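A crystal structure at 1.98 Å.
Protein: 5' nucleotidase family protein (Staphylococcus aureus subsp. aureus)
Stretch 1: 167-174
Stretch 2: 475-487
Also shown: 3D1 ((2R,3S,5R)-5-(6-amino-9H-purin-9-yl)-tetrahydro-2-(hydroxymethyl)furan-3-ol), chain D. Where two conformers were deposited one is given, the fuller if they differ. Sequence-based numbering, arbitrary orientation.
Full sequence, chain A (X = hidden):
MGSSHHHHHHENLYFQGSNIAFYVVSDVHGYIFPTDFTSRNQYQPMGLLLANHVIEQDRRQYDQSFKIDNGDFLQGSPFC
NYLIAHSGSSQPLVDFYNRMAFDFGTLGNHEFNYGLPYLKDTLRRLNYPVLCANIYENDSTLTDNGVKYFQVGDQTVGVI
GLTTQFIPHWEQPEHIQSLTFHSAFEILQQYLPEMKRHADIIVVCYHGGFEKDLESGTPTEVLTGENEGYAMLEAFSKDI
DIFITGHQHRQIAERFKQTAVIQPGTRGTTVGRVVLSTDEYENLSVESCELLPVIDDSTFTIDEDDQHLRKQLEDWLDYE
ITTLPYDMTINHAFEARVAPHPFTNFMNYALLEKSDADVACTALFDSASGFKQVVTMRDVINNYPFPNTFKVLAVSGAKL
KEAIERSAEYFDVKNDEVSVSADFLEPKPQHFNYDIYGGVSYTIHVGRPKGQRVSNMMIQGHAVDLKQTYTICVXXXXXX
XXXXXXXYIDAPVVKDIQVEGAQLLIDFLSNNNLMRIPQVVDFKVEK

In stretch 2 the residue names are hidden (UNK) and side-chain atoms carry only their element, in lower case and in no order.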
# COMPACT_ATOMS: atom_id res chain seq x y z
N ILE A 167 9.17 -2.50 -6.59
CA ILE A 167 7.99 -3.10 -7.23
C ILE A 167 8.11 -4.60 -7.62
O ILE A 167 7.12 -5.33 -7.45
CB ILE A 167 7.50 -2.21 -8.39
CG1 ILE A 167 6.98 -0.88 -7.82
CG2 ILE A 167 6.41 -2.92 -9.18
CD1 ILE A 167 6.67 0.24 -8.83
N PRO A 168 9.28 -5.07 -8.14
CA PRO A 168 9.43 -6.49 -8.44
C PRO A 168 9.20 -7.43 -7.27
O PRO A 168 8.86 -8.59 -7.47
CB PRO A 168 10.88 -6.60 -8.95
CG PRO A 168 11.12 -5.26 -9.59
CD PRO A 168 10.43 -4.30 -8.65
N HIS A 169 9.38 -6.93 -6.04
CA HIS A 169 9.16 -7.76 -4.86
C HIS A 169 7.69 -7.89 -4.47
O HIS A 169 7.38 -8.63 -3.54
CB HIS A 169 9.92 -7.18 -3.67
CG HIS A 169 11.41 -7.24 -3.82
ND1 HIS A 169 12.18 -8.18 -3.17
CD2 HIS A 169 12.27 -6.48 -4.54
CE1 HIS A 169 13.45 -8.00 -3.49
NE2 HIS A 169 13.53 -6.98 -4.31
N TRP A 170 6.80 -7.22 -5.21
CA TRP A 170 5.38 -7.26 -4.86
C TRP A 170 4.38 -7.59 -5.98
O TRP A 170 3.40 -8.30 -5.77
CB TRP A 170 4.92 -5.87 -4.33
CG TRP A 170 5.77 -5.27 -3.23
CD1 TRP A 170 6.23 -5.91 -2.10
CD2 TRP A 170 6.22 -3.92 -3.15
NE1 TRP A 170 6.96 -5.02 -1.33
CE2 TRP A 170 6.96 -3.80 -1.96
CE3 TRP A 170 6.06 -2.79 -3.97
CZ2 TRP A 170 7.55 -2.60 -1.57
CZ3 TRP A 170 6.65 -1.61 -3.59
CH2 TRP A 170 7.40 -1.52 -2.41
N GLU A 171 4.64 -7.06 -7.16
CA GLU A 171 3.66 -7.08 -8.24
C GLU A 171 3.59 -8.38 -9.05
O GLU A 171 4.53 -9.17 -9.05
CB GLU A 171 3.97 -5.87 -9.17
CG GLU A 171 2.89 -5.58 -10.20
CD GLU A 171 1.54 -5.41 -9.54
OE1 GLU A 171 0.70 -6.35 -9.70
OE2 GLU A 171 1.36 -4.42 -8.80
N GLN A 172 2.45 -8.59 -9.71
CA GLN A 172 2.26 -9.70 -10.62
C GLN A 172 3.37 -9.57 -11.67
O GLN A 172 3.55 -8.47 -12.21
CB GLN A 172 0.94 -9.56 -11.36
CG GLN A 172 -0.33 -9.61 -10.53
CD GLN A 172 -0.69 -11.01 -10.11
OE1 GLN A 172 0.17 -11.89 -10.05
NE2 GLN A 172 -1.96 -11.23 -9.83
N PRO A 173 4.11 -10.66 -11.95
CA PRO A 173 5.18 -10.63 -12.98
C PRO A 173 4.66 -10.18 -14.35
O PRO A 173 5.30 -9.38 -15.02
CB PRO A 173 5.64 -12.08 -13.05
CG PRO A 173 5.36 -12.62 -11.71
CD PRO A 173 4.07 -11.97 -11.27
N GLU A 174 3.50 -10.67 -14.74
CA GLU A 174 2.94 -10.28 -16.03
C GLU A 174 2.64 -8.78 -16.11
O GLU A 174 2.64 -8.23 -17.21
CB GLU A 174 1.71 -11.13 -16.41
CG GLU A 174 0.59 -11.29 -15.38
CD GLU A 174 0.84 -12.38 -14.33
OE1 GLU A 174 1.95 -12.49 -13.78
OE2 GLU A 174 -0.10 -13.13 -14.02
N UNK A 475 -0.19 -16.24 -1.63
CA UNK A 475 -0.70 -15.22 -2.59
C UNK A 475 0.43 -14.72 -3.50
O UNK A 475 1.61 -14.97 -3.22
o UNK A 475 0.54 -12.88 -1.34
c UNK A 475 -0.56 -13.26 -0.99
n UNK A 475 -1.10 -12.89 0.14
c UNK A 475 -1.44 -14.11 -1.89
N UNK A 476 0.10 -14.01 -4.58
CA UNK A 476 1.13 -13.58 -5.53
C UNK A 476 2.15 -12.62 -4.92
O UNK A 476 3.32 -12.60 -5.35
o UNK A 476 -1.18 -11.59 -5.89
c UNK A 476 -0.13 -11.65 -6.51
n UNK A 476 0.48 -10.58 -7.00
c UNK A 476 0.54 -12.96 -6.78
N UNK A 477 1.71 -11.86 -3.93
CA UNK A 477 2.57 -10.91 -3.22
C UNK A 477 3.66 -11.70 -2.54
O UNK A 477 4.85 -11.43 -2.72
c UNK A 477 3.67 -7.01 0.02
c UNK A 477 2.45 -9.05 -1.41
c UNK A 477 2.59 -7.78 -1.95
o UNK A 477 4.27 -5.99 0.72
c UNK A 477 3.53 -8.26 0.61
c UNK A 477 1.74 -10.14 -2.17
c UNK A 477 2.90 -9.27 -0.11
c UNK A 477 3.22 -6.77 -1.26
N UNK A 478 3.26 -12.69 -1.75
CA UNK A 478 4.23 -13.56 -1.10
C UNK A 478 5.14 -14.31 -2.09
O UNK A 478 6.33 -14.44 -1.83
n UNK A 478 2.49 -11.81 4.76
c UNK A 478 3.15 -12.02 3.65
c UNK A 478 2.96 -13.99 1.03
n UNK A 478 3.38 -13.28 3.29
c UNK A 478 3.52 -14.57 -0.23
c UNK A 478 4.04 -13.71 2.07
n UNK A 478 3.58 -10.98 2.92
N UNK A 479 4.57 -14.80 -3.20
CA UNK A 479 5.31 -15.56 -4.21
C UNK A 479 6.56 -14.86 -4.74
O UNK A 479 7.56 -15.53 -5.05
c UNK A 479 4.40 -15.98 -5.36
N UNK A 480 6.53 -13.53 -4.86
CA UNK A 480 7.70 -12.78 -5.30
C UNK A 480 8.51 -12.18 -4.14
O UNK A 480 9.38 -11.34 -4.34
c UNK A 480 6.32 -10.73 -5.75
c UNK A 480 7.33 -11.68 -6.33
c UNK A 480 6.80 -12.34 -7.61
N UNK A 481 8.22 -12.61 -2.92
CA UNK A 481 8.98 -12.19 -1.72
C UNK A 481 8.43 -11.06 -0.85
O UNK A 481 9.11 -10.62 0.09
N UNK A 482 7.22 -10.59 -1.16
CA UNK A 482 6.63 -9.48 -0.46
C UNK A 482 6.59 -9.71 1.03
O UNK A 482 6.25 -10.81 1.48
N UNK A 483 6.96 -8.69 1.79
CA UNK A 483 6.97 -8.77 3.24
C UNK A 483 8.18 -9.52 3.77
O UNK A 483 8.15 -10.01 4.89
N UNK A 484 9.26 -9.57 2.98
CA UNK A 484 10.51 -10.25 3.34
C UNK A 484 10.35 -11.78 3.48
O UNK A 484 10.94 -12.39 4.39
c UNK A 484 12.14 -7.75 5.89
n UNK A 484 11.81 -6.53 6.28
c UNK A 484 11.54 -8.23 4.57
c UNK A 484 11.15 -9.69 4.63
o UNK A 484 12.90 -8.47 6.56
N UNK A 485 9.56 -12.37 2.58
CA UNK A 485 9.39 -13.82 2.48
C UNK A 485 10.19 -14.24 1.23
O UNK A 485 9.67 -14.78 0.25
c UNK A 485 7.92 -14.20 2.38
c UNK A 485 6.04 -12.78 5.40
o UNK A 485 5.35 -13.82 7.48
c UNK A 485 7.15 -15.18 4.59
c UNK A 485 5.97 -13.91 6.23
c UNK A 485 6.67 -12.88 4.16
c UNK A 485 6.52 -15.08 5.83
c UNK A 485 7.22 -14.09 3.73
N UNK A 486 11.48 -13.97 1.31
CA UNK A 486 12.42 -14.23 0.23
C UNK A 486 12.63 -15.72 -0.12
O UNK A 486 12.98 -16.03 -1.23
c UNK A 486 13.51 -11.98 0.57
o UNK A 486 13.29 -11.38 -0.51
o UNK A 486 13.50 -11.39 1.68
c UNK A 486 13.72 -13.50 0.53
N UNK A 487 12.34 -16.61 0.82
CA UNK A 487 12.50 -18.04 0.57
C UNK A 487 11.55 -18.53 -0.51
O UNK A 487 11.78 -19.58 -1.08
c UNK A 487 11.21 -16.78 4.42
c UNK A 487 12.36 -18.84 1.88
se UNK A 487 9.97 -17.37 3.01
c UNK A 487 10.94 -19.02 2.46
O5' 3D1 D . 5.50 -2.17 1.17
C5' 3D1 D . 4.46 -3.09 0.85
C4' 3D1 D . 3.38 -2.41 0.03
O4' 3D1 D . 2.54 -3.44 -0.47
C1' 3D1 D . 1.24 -3.40 0.12
N9 3D1 D . 0.81 -4.78 0.45
C4 3D1 D . 0.22 -5.57 -0.44
N3 3D1 D . -0.12 -5.41 -1.74
C2 3D1 D . -0.71 -6.41 -2.41
N1 3D1 D . -0.99 -7.62 -1.85
C6 3D1 D . -0.69 -7.91 -0.57
N6 3D1 D . -0.98 -9.13 -0.04
C5 3D1 D . -0.03 -6.85 0.23
N7 3D1 D . 0.42 -6.72 1.50
C8 3D1 D . 0.94 -5.47 1.62
C2' 3D1 D . 1.31 -2.41 1.28
C3' 3D1 D . 2.43 -1.50 0.80
O3' 3D1 D . 1.86 -0.51 -0.09
O HOH W 1 10.63 -10.73 -6.57
O HOH W 2 11.58 -9.69 -1.10
O HOH W 3 8.19 -6.21 0.88
O HOH W 4 3.33 -11.46 -7.89

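Position 475 carries two carbons, the second bearing one oxygen and one nitrogen, and touches nothing on stretch 1. This is N475; its OD1 accepts from the backbone N of 478 at 2.8 Å, the classic asparagine N-cap.

Position 476 has the same four atoms, and its CB points toward stretch 1. It is N476. ND2 lies 3.3 Å from Q172 OE1 at an angle too poor for a hydrogen bond, but it donates to water 4, 3.1 Å from that water's O.

Position 477 has one carbon and then a six-carbon ring bearing an oxygen: Y477. Its CE1 comes within 3.2 Å of W170 CD1. The ring planes are nearly parallel, at 8°, but slid apart so that they barely overlap; one face of each ring meets the nucleoside 3D1.

Position 478 shows three carbons, a nitrogen, and a carbon with two more nitrogens, the guanidinium of R478. The CA-to-CB bond of R478 points away from stretch 1, and NH1 makes a weak hydrogen bond to the backbone O of 482 (3.0 Å).

Position 479 has a single carbon: A479, a small residue in the helix that makes no contact across.

At 480, one carbon carries two others, giving V480. CG2 packs 3.2 Å from H169 O and 3.6 Å from W170 N, so a compact branched side chain fills the space against this turn.

Positions 481, 482 and 483 have no side-chain atoms and are G481, G482 and G483. At the first, the backbone angles would jam a CB against the preceding carbonyl; at the second, a CB would lie 2.5 Å from Y477 CD2; at the third, it would lie 2.7 Å from R478 NH1.

Position 484 has three carbons, the third with one oxygen and one nitrogen: Q484, exposed and directed away, where a polar end suits solvent.

Position 485 repeats the one-carbon, oxygen-bearing ring: Y485, buried but beyond reach of stretch 1, its hydroxyl bonded elsewhere in the structure.

Position 486 has two carbons, the second with two oxygens: D486. Its OD1 accepts from water 2 (2.5 Å to the water O), which is also hydrogen-bonded to H169 ND1 (2.6 Å).

Position 487, two carbons, selenium and a carbon, is M487, as selenomethionine, out of reach of stretch 1.

No direct hydrogen bond joins the stretches. V480 and Y477 pack against the H169–W170 turn, while water bridges the polar groups: water 3, for instance, accepts from W170 NE1 (2.8 Å to its O) and G483 N (2.9 Å). The absence of a side chain at G482 lets the loop pass close beside the Y477 ring, while G481 allows backbone angles, and G483 a close approach to R478 NH1, that a CB would obstruct.

Stretch 2 (475-487) NNYRAVGGGQYDM
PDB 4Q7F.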